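Local coordinates for protein prephenate dehydrogenase (PDB 2G5C) that probably catalyses the NAD(+)-dependent oxidative decarboxylation of prephenate to 3-(4-hydroxyphenyl)pyruvate, a step in tyrosine biosynthesis, at residues T52-I55 against A56-E59; T149-K152 against R153-L156; L235-K238 against E239-K243; L271-V274 against K275-M279. All blocks are in the same frame, centred on the assembly; numbering follows the deposited sequence.

Overall arrangement
Contacts 1 to 4 follow one another along the chain, each a local meeting of neighbouring residues. Contacts 1 and 2 belong to the Rossmann-type nucleotide-binding domain. Contact 1 begins at the end of strand 50-52 and contact 2 precedes strand 167-170; these two strands form the outermost members of the sheet within the chain, and the contact centres lie about 26 Å apart. Contact 3 joins helices 227-236 and 238-260 in the dimerization region, and contact 4 lies on helix 264-279, its centre about 27 Å away. Both touch the second subunit. Contacts 1 and 4, about 53 Å apart between centres, fall on opposite sides of the chain's centre; the series runs from the nucleotide-binding domain to regions that touch the second subunit.

Contact 1. Residues T52-I55 against A56-E59; sequences TTSI and AKVE
T52 OG1 accepts a hydrogen bond from S54 N at 3.1 Å, with a nearly straight N-H...O angle of 165°, and K57 CB packs against the same oxygen at 3.3 Å. The hydrogen bond defines an ST turn. The torsion responsible is chi1 of T52, -179°, which sets OG1 beside the carbonyl carbon and so over the turn it closes, while CG2 lies 3.7 Å from K57 CB. Replacing T52 by a valine would remove that acceptor, probably leaving S54 N without its mate and the turn freer to shift against K57. The chain then bends back: K57 N gives a weak bond to S54 O, 2.9 Å long but poorly aligned, and V58 N bonds I55 O from well above the carbonyl plane. I55 CD1 meets V58 CG2 at 4.0 Å. Backbone bonds of T52 to G31 and D33 tie the start of the turn to strand 28-32 and its end, while I55 packs on K81, L82 and I85 of helix 72-85, T52 on F61 and V58 on P63.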
loop_
_atom_site.group_PDB
_atom_site.type_symbol
_atom_site.label_atom_id
_atom_site.label_comp_id
_atom_site.label_asym_id
_atom_site.label_seq_id
_atom_site.Cartn_x
_atom_site.Cartn_y
_atom_site.Cartn_z
ATOM N N THR A 52 -20.445 -30.918 12.316
ATOM C CA THR A 52 -20.190 -31.426 13.654
ATOM C C THR A 52 -18.985 -30.719 14.256
ATOM O O THR A 52 -18.142 -30.177 13.536
ATOM C CB THR A 52 -19.933 -32.954 13.645
ATOM O OG1 THR A 52 -19.709 -33.414 14.985
ATOM C CG2 THR A 52 -18.714 -33.290 12.786
ATOM N N THR A 53 -18.915 -30.719 15.580
ATOM C CA THR A 53 -17.816 -30.085 16.286
ATOM C C THR A 53 -16.890 -31.179 16.797
ATOM O O THR A 53 -15.876 -30.905 17.434
ATOM C CB THR A 53 -18.336 -29.254 17.477
ATOM O OG1 THR A 53 -17.286 -28.415 17.976
ATOM C CG2 THR A 53 -18.821 -30.168 18.592
ATOM N N SER A 54 -17.252 -32.424 16.507
ATOM C CA SER A 54 -16.466 -33.578 16.930
ATOM C C SER A 54 -15.815 -34.265 15.733
ATOM O O SER A 54 -16.500 -34.866 14.902
ATOM C CB SER A 54 -17.358 -34.574 17.673
ATOM O OG SER A 54 -16.644 -35.760 17.964
ATOM N N ILE A 55 -14.490 -34.184 15.661
ATOM C CA ILE A 55 -13.731 -34.774 14.565
ATOM C C ILE A 55 -14.073 -36.247 14.336
ATOM O O ILE A 55 -14.090 -36.715 13.200
ATOM C CB ILE A 55 -12.202 -34.620 14.812
ATOM C CG1 ILE A 55 -11.409 -35.181 13.630
ATOM C CG2 ILE A 55 -11.806 -35.336 16.092
ATOM C CD1 ILE A 55 -11.613 -34.441 12.334
ATOM N N ALA A 56 -14.352 -36.970 15.415
ATOM C CA ALA A 56 -14.692 -38.388 15.319
ATOM C C ALA A 56 -15.977 -38.597 14.521
ATOM O O ALA A 56 -16.072 -39.524 13.716
ATOM C CB ALA A 56 -14.838 -38.985 16.718
ATOM N N LYS A 57 -16.955 -37.724 14.747
ATOM C CA LYS A 57 -18.247 -37.790 14.069
ATOM C C LYS A 57 -18.141 -37.804 12.548
ATOM O O LYS A 57 -18.988 -38.379 11.866
ATOM C CB LYS A 57 -19.120 -36.603 14.483
ATOM C CG LYS A 57 -20.348 -36.952 15.305
ATOM C CD LYS A 57 -19.983 -37.350 16.722
ATOM C CE LYS A 57 -21.225 -37.422 17.603
ATOM N NZ LYS A 57 -21.945 -36.111 17.657
ATOM N N VAL A 58 -17.106 -37.157 12.020
ATOM C CA VAL A 58 -16.905 -37.077 10.578
ATOM C C VAL A 58 -17.128 -38.392 9.833
ATOM O O VAL A 58 -17.632 -38.387 8.702
ATOM C CB VAL A 58 -15.487 -36.552 10.245
ATOM C CG1 VAL A 58 -15.295 -36.500 8.741
ATOM C CG2 VAL A 58 -15.291 -35.165 10.854
ATOM N N GLU A 59 -16.761 -39.512 10.453
ATOM C CA GLU A 59 -16.931 -40.811 9.800
ATOM C C GLU A 59 -18.380 -41.059 9.386
ATOM O O GLU A 59 -18.636 -41.821 8.457
ATOM C CB GLU A 59 -16.451 -41.954 10.701
ATOM C CG GLU A 59 -17.445 -42.407 11.757
ATOM C CD GLU A 59 -17.001 -43.686 12.450
ATOM O OE1 GLU A 59 -16.538 -44.615 11.747
ATOM O OE2 GLU A 59 -17.122 -43.771 13.689
#

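Contact 2. Residues T149-K152 against R153-L156; sequences TDKK and RLKL
The D150 carboxylate and the R153 guanidinium cross with their planes 53° apart, so the salt bridge is made by one oxygen and one nitrogen. R153 NH1 reaches D150 OD2 at 3.0 Å, approaching from above the carboxylate plane, whereas the oxygen lies near the guanidinium plane, at the edge of the group. The same oxygen touches R153 CG at 3.0 Å and receives a weak, bent bond from R153 N at 3.3 Å. D150 achieves this with CG anti to the backbone N, chi1 176°, which turns the carboxylate back towards the first turn of the helix; the R153 chain, extended from CG to NE, then runs past OD2 until NH1 meets it.

D150 is the N-cap of helix 151-163, the crossover helix of a beta-alpha-beta unit that links strand 140-143 to strand 167-170, and the weak bond from R153 N to OD2 is its side-chain capping bond. The first helical turn is closed by L154 N bonding D150 O at 2.8 Å. R153 has a second polar partner beyond the turn, A90 O, bonded by NH2, and its side chain rests on T91 and V115.

L154 is turned another way: its CB lies 4.2 Å from T149 CG2, and its side chain packs on P145 and V115. At the next residue, K155 N bonds K151 O almost straight, and K155 CG passes 3.1 Å from that carbonyl oxygen.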
loop_
_atom_site.group_PDB
_atom_site.type_symbol
_atom_site.label_atom_id
_atom_site.label_comp_id
_atom_site.label_asym_id
_atom_site.label_seq_id
_atom_site.Cartn_x
_atom_site.Cartn_y
_atom_site.Cartn_z
ATOM N N THR A 149 2.751 -37.153 -5.567
ATOM C CA THR A 149 1.377 -36.742 -5.837
ATOM C C THR A 149 0.682 -37.668 -6.828
ATOM O O THR A 149 1.277 -38.094 -7.817
ATOM C CB THR A 149 1.324 -35.300 -6.387
ATOM O OG1 THR A 149 1.902 -34.404 -5.430
ATOM C CG2 THR A 149 -0.112 -34.883 -6.650
ATOM N N ASP A 150 -0.584 -37.967 -6.554
ATOM C CA ASP A 150 -1.382 -38.842 -7.405
ATOM C C ASP A 150 -1.982 -38.068 -8.578
ATOM O O ASP A 150 -2.827 -37.192 -8.390
ATOM C CB ASP A 150 -2.489 -39.495 -6.565
ATOM C CG ASP A 150 -3.426 -40.349 -7.390
ATOM O OD1 ASP A 150 -2.952 -41.026 -8.327
ATOM O OD2 ASP A 150 -4.636 -40.357 -7.091
ATOM N N LYS A 151 -1.538 -38.399 -9.788
ATOM C CA LYS A 151 -2.007 -37.733 -11.001
ATOM C C LYS A 151 -3.519 -37.648 -11.121
ATOM O O LYS A 151 -4.054 -36.633 -11.569
ATOM C CB LYS A 151 -1.441 -38.428 -12.246
ATOM C CG LYS A 151 -0.031 -37.992 -12.618
ATOM C CD LYS A 151 0.010 -36.508 -12.966
ATOM C CE LYS A 151 1.414 -36.056 -13.349
ATOM N NZ LYS A 151 1.480 -34.580 -13.575
ATOM N N LYS A 152 -4.210 -38.715 -10.731
ATOM C CA LYS A 152 -5.663 -38.733 -10.808
ATOM C C LYS A 152 -6.267 -37.729 -9.831
ATOM O O LYS A 152 -7.216 -37.021 -10.167
ATOM C CB LYS A 152 -6.191 -40.139 -10.517
ATOM C CG LYS A 152 -5.653 -41.206 -11.464
ATOM C CD LYS A 152 -5.939 -40.851 -12.923
ATOM C CE LYS A 152 -5.338 -41.873 -13.881
ATOM N NZ LYS A 152 -5.897 -43.238 -13.662
ATOM N N ARG A 153 -5.714 -37.667 -8.622
ATOM C CA ARG A 153 -6.209 -36.737 -7.612
ATOM C C ARG A 153 -5.852 -35.292 -7.954
ATOM O O ARG A 153 -6.603 -34.371 -7.633
ATOM C CB ARG A 153 -5.654 -37.102 -6.235
ATOM C CG ARG A 153 -6.317 -38.314 -5.597
ATOM C CD ARG A 153 -5.835 -38.503 -4.166
ATOM N NE ARG A 153 -6.644 -39.464 -3.421
ATOM C CZ ARG A 153 -6.636 -40.777 -3.626
ATOM N NH1 ARG A 153 -5.859 -41.306 -4.560
ATOM N NH2 ARG A 153 -7.406 -41.566 -2.889
ATOM N N LEU A 154 -4.710 -35.093 -8.605
ATOM C CA LEU A 154 -4.291 -33.746 -8.993
ATOM C C LEU A 154 -5.268 -33.193 -10.022
ATOM O O LEU A 154 -5.774 -32.078 -9.884
ATOM C CB LEU A 154 -2.887 -33.764 -9.601
ATOM C CG LEU A 154 -2.387 -32.403 -10.106
ATOM C CD1 LEU A 154 -2.223 -31.447 -8.925
ATOM C CD2 LEU A 154 -1.067 -32.566 -10.843
ATOM N N LYS A 155 -5.528 -33.989 -11.056
ATOM C CA LYS A 155 -6.440 -33.598 -12.119
ATOM C C LYS A 155 -7.820 -33.314 -11.551
ATOM O O LYS A 155 -8.489 -32.372 -11.969
ATOM C CB LYS A 155 -6.532 -34.704 -13.179
ATOM C CG LYS A 155 -5.236 -34.961 -13.933
ATOM C CD LYS A 155 -5.442 -35.969 -15.057
ATOM C CE LYS A 155 -4.135 -36.282 -15.776
ATOM N NZ LYS A 155 -3.513 -35.069 -16.379
ATOM N N LEU A 156 -8.246 -34.139 -10.601
ATOM C CA LEU A 156 -9.545 -33.960 -9.970
ATOM C C LEU A 156 -9.620 -32.576 -9.326
ATOM O O LEU A 156 -10.436 -31.740 -9.717
ATOM C CB LEU A 156 -9.764 -35.040 -8.907
ATOM C CG LEU A 156 -11.001 -34.902 -8.014
ATOM C CD1 LEU A 156 -12.263 -34.994 -8.851
ATOM C CD2 LEU A 156 -10.981 -35.994 -6.952
#

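Contact 3. Residues L235-K238 against E239-K243; sequences LENK and ENVMK
The side-chain amides of N237 and N240 stand almost perpendicular, their planes 81° apart, and meet through one hydrogen bond: N237 ND2 donates to N240 OD1 at 3.1 Å. The acceptor lies 19° out of the N237 amide plane. N240 CB lies over one face of the N237 amide, 3.5 Å from ND2, while N237 OD1 has a weak bond to H185 in helix 173-201. The motif is a break between consecutive helices in the dimerization region: N237 is the first residue to leave helix 227-236 and also occupies the N-cap position of helix 238-260, although its side chain makes no capping bond. CG of N237 is anti to the backbone N (chi1 -155°), which carries the amide forward to N240. The new helix starts through the backbone, V241 N bonding N237 O almost straight at 3.0 Å.

The K238 and E239 chains extend together in one direction, yet their salt bridge is long, 3.9 Å from K238 NZ to E239 OE2; K238 CE comes closer to that oxygen, at 3.0 Å. K238 NZ also has a weak, long ion pair with E262 of the second subunit. Selenomethionine M242 gives its backbone N to K238 O, and its CG comes within 3.0 Å of the same oxygen.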
loop_
_atom_site.group_PDB
_atom_site.type_symbol
_atom_site.label_atom_id
_atom_site.label_comp_id
_atom_site.label_asym_id
_atom_site.label_seq_id
_atom_site.Cartn_x
_atom_site.Cartn_y
_atom_site.Cartn_z
ATOM N N LEU A 235 6.161 -17.777 11.001
ATOM C CA LEU A 235 6.827 -18.932 11.600
ATOM C C LEU A 235 6.983 -20.037 10.558
ATOM O O LEU A 235 8.073 -20.570 10.359
ATOM C CB LEU A 235 6.021 -19.496 12.777
ATOM C CG LEU A 235 6.483 -20.892 13.238
ATOM C CD1 LEU A 235 7.867 -20.802 13.871
ATOM C CD2 LEU A 235 5.488 -21.478 14.229
ATOM N N GLU A 236 5.878 -20.374 9.902
ATOM C CA GLU A 236 5.858 -21.433 8.897
ATOM C C GLU A 236 6.797 -21.181 7.714
ATOM O O GLU A 236 7.371 -22.122 7.166
ATOM C CB GLU A 236 4.430 -21.618 8.381
ATOM C CG GLU A 236 4.188 -22.878 7.554
ATOM C CD GLU A 236 4.142 -24.143 8.398
ATOM O OE1 GLU A 236 3.758 -24.051 9.587
ATOM O OE2 GLU A 236 4.471 -25.230 7.867
ATOM N N ASN A 237 6.957 -19.917 7.326
ATOM C CA ASN A 237 7.818 -19.576 6.193
ATOM C C ASN A 237 9.020 -18.754 6.650
ATOM O O ASN A 237 9.530 -17.916 5.905
ATOM C CB ASN A 237 7.015 -18.780 5.157
ATOM C CG ASN A 237 7.583 -18.905 3.748
ATOM O OD1 ASN A 237 7.281 -18.091 2.870
ATOM N ND2 ASN A 237 8.387 -19.934 3.522
ATOM N N LYS A 238 9.484 -19.018 7.868
ATOM C CA LYS A 238 10.597 -18.276 8.452
ATOM C C LYS A 238 11.811 -18.022 7.556
ATOM O O LYS A 238 12.255 -16.882 7.423
ATOM C CB LYS A 238 11.063 -18.954 9.743
ATOM C CG LYS A 238 12.112 -18.156 10.511
ATOM C CD LYS A 238 12.563 -18.876 11.779
ATOM C CE LYS A 238 13.318 -20.156 11.447
ATOM N NZ LYS A 238 13.710 -20.926 12.663
ATOM N N GLU A 239 12.358 -19.073 6.955
ATOM C CA GLU A 239 13.536 -18.904 6.111
ATOM C C GLU A 239 13.337 -17.927 4.960
ATOM O O GLU A 239 14.131 -17.006 4.784
ATOM C CB GLU A 239 14.002 -20.256 5.567
ATOM C CG GLU A 239 14.405 -21.227 6.658
ATOM C CD GLU A 239 15.223 -20.558 7.744
ATOM O OE1 GLU A 239 16.259 -19.938 7.414
ATOM O OE2 GLU A 239 14.825 -20.651 8.927
ATOM N N ASN A 240 12.287 -18.133 4.170
ATOM C CA ASN A 240 12.007 -17.255 3.042
ATOM C C ASN A 240 11.688 -15.826 3.482
ATOM O O ASN A 240 12.143 -14.869 2.862
ATOM C CB ASN A 240 10.854 -17.821 2.216
ATOM C CG ASN A 240 11.248 -19.071 1.460
ATOM O OD1 ASN A 240 10.420 -19.952 1.215
ATOM N ND2 ASN A 240 12.521 -19.153 1.078
ATOM N N VAL A 241 10.907 -15.680 4.546
ATOM C CA VAL A 241 10.569 -14.351 5.040
ATOM C C VAL A 241 11.853 -13.638 5.476
ATOM O O VAL A 241 12.042 -12.455 5.199
ATOM C CB VAL A 241 9.571 -14.437 6.223
ATOM C CG1 VAL A 241 9.405 -13.079 6.881
ATOM C CG2 VAL A 241 8.217 -14.926 5.713
HETATM N N MSE A 242 12.742 -14.363 6.148
HETATM C CA MSE A 242 14.001 -13.779 6.584
HETATM C C MSE A 242 14.829 -13.347 5.371
HETATM O O MSE A 242 15.387 -12.250 5.354
HETATM C CB MSE A 242 14.787 -14.781 7.431
HETATM C CG MSE A 242 14.173 -15.036 8.803
HETATM SE SE MSE A 242 13.956 -13.379 9.775
HETATM C CE MSE A 242 15.814 -12.815 9.745
ATOM N N LYS A 243 14.901 -14.209 4.359
ATOM C CA LYS A 243 15.649 -13.893 3.141
ATOM C C LYS A 243 15.047 -12.673 2.449
ATOM O O LYS A 243 15.774 -11.794 1.974
ATOM C CB LYS A 243 15.621 -15.068 2.160
ATOM C CG LYS A 243 16.417 -16.297 2.585
ATOM C CD LYS A 243 16.299 -17.397 1.527
ATOM C CE LYS A 243 17.151 -18.609 1.871
ATOM N NZ LYS A 243 17.108 -19.639 0.793
#

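Contact 4. Residues L271-V274 against K275-M279; sequences LKEV and KIKRM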
loop_
_atom_site.group_PDB
_atom_site.type_symbol
_atom_site.label_atom_id
_atom_site.label_comp_id
_atom_site.label_asym_id
_atom_site.label_seq_id
_atom_site.Cartn_x
_atom_site.Cartn_y
_atom_site.Cartn_z
ATOM N N LEU A 271 15.015 5.494 -9.219
ATOM C CA LEU A 271 13.580 5.742 -9.134
ATOM C C LEU A 271 12.885 5.530 -10.464
ATOM O O LEU A 271 11.762 5.043 -10.511
ATOM C CB LEU A 271 13.338 7.159 -8.609
ATOM C CG LEU A 271 13.942 7.367 -7.206
ATOM C CD1 LEU A 271 13.761 8.805 -6.757
ATOM C CD2 LEU A 271 13.272 6.413 -6.229
ATOM N N LYS A 272 13.564 5.889 -11.545
ATOM C CA LYS A 272 13.018 5.703 -12.876
ATOM C C LYS A 272 12.824 4.226 -13.189
ATOM O O LYS A 272 11.802 3.841 -13.749
ATOM C CB LYS A 272 13.951 6.314 -13.920
ATOM C CG LYS A 272 13.472 6.121 -15.343
ATOM C CD LYS A 272 14.440 6.715 -16.340
ATOM C CE LYS A 272 13.895 6.608 -17.757
ATOM N NZ LYS A 272 14.842 7.215 -18.737
ATOM N N GLU A 273 13.805 3.400 -12.843
ATOM C CA GLU A 273 13.704 1.974 -13.127
ATOM C C GLU A 273 12.554 1.344 -12.365
ATOM O O GLU A 273 11.783 0.565 -12.924
ATOM C CB GLU A 273 15.014 1.263 -12.788
ATOM C CG GLU A 273 15.060 -0.200 -13.230
ATOM C CD GLU A 273 14.603 -0.416 -14.675
ATOM O OE1 GLU A 273 14.887 0.432 -15.546
ATOM O OE2 GLU A 273 13.969 -1.452 -14.943
ATOM N N VAL A 274 12.448 1.678 -11.082
ATOM C CA VAL A 274 11.371 1.160 -10.266
ATOM C C VAL A 274 10.015 1.614 -10.811
ATOM O O VAL A 274 9.060 0.844 -10.823
ATOM C CB VAL A 274 11.531 1.621 -8.806
ATOM C CG1 VAL A 274 10.213 1.497 -8.067
ATOM C CG2 VAL A 274 12.595 0.776 -8.126
ATOM N N LYS A 275 9.926 2.856 -11.269
ATOM C CA LYS A 275 8.654 3.342 -11.795
ATOM C C LYS A 275 8.224 2.538 -13.021
ATOM O O LYS A 275 7.063 2.133 -13.128
ATOM C CB LYS A 275 8.740 4.827 -12.158
ATOM C CG LYS A 275 7.417 5.377 -12.672
ATOM C CD LYS A 275 7.532 6.796 -13.189
ATOM C CE LYS A 275 6.193 7.258 -13.757
ATOM N NZ LYS A 275 6.237 8.646 -14.302
ATOM N N ILE A 276 9.160 2.307 -13.938
ATOM C CA ILE A 276 8.873 1.543 -15.149
ATOM C C ILE A 276 8.418 0.122 -14.801
ATOM O O ILE A 276 7.441 -0.385 -15.363
ATOM C CB ILE A 276 10.116 1.466 -16.063
ATOM C CG1 ILE A 276 10.398 2.845 -16.670
ATOM C CG2 ILE A 276 9.899 0.412 -17.151
ATOM C CD1 ILE A 276 11.727 2.948 -17.415
ATOM N N LYS A 277 9.121 -0.511 -13.867
ATOM C CA LYS A 277 8.781 -1.869 -13.461
ATOM C C LYS A 277 7.397 -1.914 -12.818
ATOM O O LYS A 277 6.617 -2.822 -13.086
ATOM C CB LYS A 277 9.821 -2.415 -12.478
ATOM C CG LYS A 277 11.198 -2.666 -13.078
ATOM C CD LYS A 277 11.158 -3.743 -14.159
ATOM C CE LYS A 277 12.564 -4.211 -14.523
ATOM N NZ LYS A 277 12.575 -5.266 -15.583
ATOM N N ARG A 278 7.093 -0.935 -11.972
ATOM C CA ARG A 278 5.791 -0.900 -11.317
ATOM C C ARG A 278 4.670 -0.633 -12.325
ATOM O O ARG A 278 3.563 -1.146 -12.181
ATOM C CB ARG A 278 5.765 0.164 -10.217
ATOM C CG ARG A 278 4.416 0.288 -9.524
ATOM C CD ARG A 278 3.934 -1.051 -8.973
ATOM N NE ARG A 278 2.655 -0.918 -8.275
ATOM C CZ ARG A 278 1.497 -0.671 -8.880
ATOM N NH1 ARG A 278 1.448 -0.543 -10.200
ATOM N NH2 ARG A 278 0.389 -0.522 -8.164
HETATM N N MSE A 279 4.952 0.169 -13.344
HETATM C CA MSE A 279 3.939 0.457 -14.352
HETATM C C MSE A 279 3.615 -0.774 -15.182
HETATM O O MSE A 279 2.469 -0.978 -15.573
HETATM C CB MSE A 279 4.398 1.573 -15.288
HETATM C CG MSE A 279 4.512 2.930 -14.634
HETATM SE SE MSE A 279 4.798 4.308 -15.953
HETATM C CE MSE A 279 6.654 3.953 -16.373
HETATM O O HOH W 1 13.593 -2.909 -17.507
#
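This is contact between successive turns of one alpha-helix, 264-279, near the C-terminal end of the chain, where residues four apart meet on the same side. The helix falls in a predicted coiled-coil region and packs on the second subunit: L271 rests on F192 and V274 on V195 of that subunit, and R278 hydrogen-bonds its T220 and K217 through NE and NH2.

Four backbone bonds in succession carry the regular i to i+4 pattern. K275 N bonds L271 O, I276 N bonds K272 O, K277 N bonds E273 O, and R278 N bonds V274 O at 2.9 Å, the N-H...O angles running from 152° to 165°.

Beyond this backbone, E273 and K277 cross at an angle. The E273 chain bends at chi2 (48°), bringing its carboxylate forward along the helix, so that OE2 touches K277 CE at 3.1 Å. The ammonium overshoots: K277 NZ is 4.1 Å from E273 OE2, beyond salt-bridge distance. A water joins the two charges, donating to E273 OE2 at 3.0 Å and accepting a weak bond from K277 NZ at 3.2 Å. With an alanine in place of K277, the E273 carboxylate would probably lose its nearby positive charge and the water its second partner. K272 and I276 run alongside each other, with K272 CG 4.2 Å from I276 CD1.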